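Local coordinates for packaging protein UL32 (Human herpesvirus 8 type M, PDB 6XF9) that forms a pentameric ring required for herpesviral packaging and probably helps localise new capsids to nuclear replication compartments for cleavage and packaging of viral DNA, at residues D[44-49]-D[127-132]. Residues are numbered along the deposited sequence; the frame is centred on the assembly and turned at random.
Sequences QSLQPS and LQLHFF. With ZN (zinc ion), chain O.
Two acceptors share the hydroxyl of Ser45, the residue whose backbone rests on Leu129: OG hydrogen-bonds both to Gln41 O, one turn back in helix 37-45, and to the carboxylate of Asp126, just ahead of segment 127-132. That second bond ties the end of helix 37-45 to the first turn of helix 124-133, and the rest is van der Waals packing. Leu129 CD1 lies 3.5 Å from Ser45 O and 4.3 Å from Ser45 CB, beside the last helical turn.

Leu46, where the chain leaves helical geometry, supplies the other half of the grip. Its CD2 methyl approaches both branches of Leu129, at 3.9 Å from CD1 and 4.0 Å from CD2, so it faces the fork of that leucine rather than one end of it. With CG anti to the carbonyl carbon (chi1 -67°) and chi2 at 158°, CD2 of Leu46 reaches across toward helix 124-133 even though its CB does not point straight there. Ile159 of helix 145-164 also packs on Leu46, and Arg160 holds its carbonyl oxygen.

Next along the helix comes a ligand of the zinc site, built from a CxxC pair, Cys52 and Cys55, with His130 and Cys136. The packed loop thus leads on to the first two cysteines while Leu129 adjoins the histidine. His130 ND1 binds the zinc ion at 2.1 Å; CG stands anti to the backbone N (chi1 177°), which carries the imidazole toward the metal, and chi2 turns ND1 to the ion. Its NE2 is hydrogen-bonded to Tyr75 OH, and CD2 sits 3.4 Å above the centre of the Phe131 ring, contacts that probably help fix the imidazole's rotation. Beyond Leu46, Pro48 O and Ser49 O accept hydrogen bonds from Lys328 and Gln361 of a neighbouring subunit.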
loop_
_atom_site.group_PDB
_atom_site.type_symbol
_atom_site.label_atom_id
_atom_site.label_comp_id
_atom_site.label_asym_id
_atom_site.label_seq_id
_atom_site.Cartn_x
_atom_site.Cartn_y
_atom_site.Cartn_z
ATOM N N GLN D 44 -5.644 23.867 -29.593
ATOM C CA GLN D 44 -5.705 25.121 -28.850
ATOM C C GLN D 44 -7.072 25.350 -28.229
ATOM O O GLN D 44 -7.170 25.932 -27.143
ATOM C CB GLN D 44 -5.331 26.288 -29.753
ATOM C CG GLN D 44 -5.122 27.581 -28.993
ATOM C CD GLN D 44 -4.798 28.737 -29.915
ATOM O OE1 GLN D 44 -5.318 28.833 -31.043
ATOM N NE2 GLN D 44 -3.929 29.638 -29.438
ATOM N N SER D 45 -8.139 24.930 -28.905
ATOM C CA SER D 45 -9.468 25.093 -28.328
ATOM C C SER D 45 -9.654 24.242 -27.081
ATOM O O SER D 45 -10.451 24.606 -26.207
ATOM C CB SER D 45 -10.541 24.745 -29.354
ATOM O OG SER D 45 -10.478 25.615 -30.479
ATOM N N LEU D 46 -8.920 23.128 -26.965
ATOM C CA LEU D 46 -9.030 22.205 -25.838
ATOM C C LEU D 46 -8.050 22.529 -24.723
ATOM O O LEU D 46 -7.755 21.665 -23.890
ATOM C CB LEU D 46 -8.851 20.767 -26.324
ATOM C CG LEU D 46 -10.033 20.396 -27.224
ATOM C CD1 LEU D 46 -9.705 19.256 -28.156
ATOM C CD2 LEU D 46 -11.223 20.027 -26.368
ATOM N N GLN D 47 -7.541 23.750 -24.685
ATOM C CA GLN D 47 -6.804 23.963 -23.449
ATOM C C GLN D 47 -7.644 24.741 -22.437
ATOM O O GLN D 47 -8.437 25.618 -22.818
ATOM C CB GLN D 47 -5.485 24.680 -23.722
ATOM C CG GLN D 47 -4.479 23.721 -24.359
ATOM C CD GLN D 47 -3.331 24.402 -25.072
ATOM O OE1 GLN D 47 -3.330 25.628 -25.277
ATOM N NE2 GLN D 47 -2.318 23.605 -25.434
ATOM N N PRO D 48 -7.552 24.360 -21.161
ATOM C CA PRO D 48 -8.549 24.810 -20.173
ATOM C C PRO D 48 -8.645 26.324 -19.983
ATOM O O PRO D 48 -9.674 26.808 -19.478
ATOM C CB PRO D 48 -8.099 24.100 -18.891
ATOM C CG PRO D 48 -7.471 22.837 -19.401
ATOM C CD PRO D 48 -6.764 23.221 -20.670
ATOM N N SER D 49 -7.605 27.083 -20.319
ATOM C CA SER D 49 -7.603 28.527 -20.128
ATOM C C SER D 49 -7.702 29.322 -21.429
ATOM O O SER D 49 -7.573 30.553 -21.392
ATOM C CB SER D 49 -6.337 28.914 -19.368
ATOM O OG SER D 49 -5.194 28.383 -20.054
ATOM N N LEU D 127 -17.908 24.292 -31.751
ATOM C CA LEU D 127 -19.345 24.045 -31.627
ATOM C C LEU D 127 -19.638 22.987 -30.567
ATOM O O LEU D 127 -20.577 23.132 -29.777
ATOM C CB LEU D 127 -19.916 23.618 -32.975
ATOM C CG LEU D 127 -19.787 24.667 -34.079
ATOM C CD1 LEU D 127 -20.175 24.070 -35.427
ATOM C CD2 LEU D 127 -20.621 25.901 -33.790
ATOM N N GLN D 128 -18.895 21.874 -30.590
ATOM C CA GLN D 128 -19.062 20.819 -29.589
ATOM C C GLN D 128 -18.827 21.330 -28.170
ATOM O O GLN D 128 -19.587 21.018 -27.248
ATOM C CB GLN D 128 -18.087 19.693 -29.883
ATOM C CG GLN D 128 -18.407 18.878 -31.088
ATOM C CD GLN D 128 -17.581 17.616 -31.116
ATOM O OE1 GLN D 128 -17.911 16.635 -30.459
ATOM N NE2 GLN D 128 -16.468 17.652 -31.836
ATOM N N LEU D 129 -17.743 22.080 -27.965
ATOM C CA LEU D 129 -17.429 22.582 -26.628
ATOM C C LEU D 129 -18.500 23.552 -26.141
ATOM O O LEU D 129 -18.898 23.515 -24.966
ATOM C CB LEU D 129 -16.045 23.238 -26.624
ATOM C CG LEU D 129 -14.811 22.322 -26.586
ATOM C CD1 LEU D 129 -13.526 23.101 -26.792
ATOM C CD2 LEU D 129 -14.757 21.616 -25.233
ATOM N N HIS D 130 -18.966 24.445 -27.023
ATOM C CA HIS D 130 -19.914 25.473 -26.593
ATOM C C HIS D 130 -21.313 24.907 -26.385
ATOM O O HIS D 130 -21.953 25.167 -25.359
ATOM C CB HIS D 130 -19.938 26.628 -27.596
ATOM C CG HIS D 130 -20.935 27.691 -27.257
ATOM N ND1 HIS D 130 -20.691 28.664 -26.315
ATOM C CD2 HIS D 130 -22.180 27.932 -27.738
ATOM C CE1 HIS D 130 -21.745 29.455 -26.224
ATOM N NE2 HIS D 130 -22.664 29.030 -27.073
ATOM N N PHE D 131 -21.800 24.119 -27.333
ATOM C CA PHE D 131 -23.190 23.705 -27.286
ATOM C C PHE D 131 -23.421 22.374 -26.589
ATOM O O PHE D 131 -24.558 22.112 -26.166
ATOM C CB PHE D 131 -23.762 23.626 -28.701
ATOM C CG PHE D 131 -23.992 24.969 -29.333
ATOM C CD1 PHE D 131 -25.006 25.779 -28.890
ATOM C CD2 PHE D 131 -23.182 25.417 -30.360
ATOM C CE1 PHE D 131 -25.213 27.014 -29.453
ATOM C CE2 PHE D 131 -23.386 26.649 -30.922
ATOM C CZ PHE D 131 -24.410 27.451 -30.465
ATOM N N PHE D 132 -22.402 21.517 -26.461
ATOM C CA PHE D 132 -22.663 20.163 -25.962
ATOM C C PHE D 132 -21.790 19.722 -24.795
ATOM O O PHE D 132 -22.311 19.246 -23.785
ATOM C CB PHE D 132 -22.534 19.174 -27.112
ATOM C CG PHE D 132 -23.556 19.378 -28.170
ATOM C CD1 PHE D 132 -24.812 18.803 -28.045
ATOM C CD2 PHE D 132 -23.294 20.173 -29.269
ATOM C CE1 PHE D 132 -25.786 18.984 -29.018
ATOM C CE2 PHE D 132 -24.255 20.359 -30.247
ATOM C CZ PHE D 132 -25.510 19.764 -30.115
HETATM ZN ZN ZN O . -19.039 29.154 -25.200
#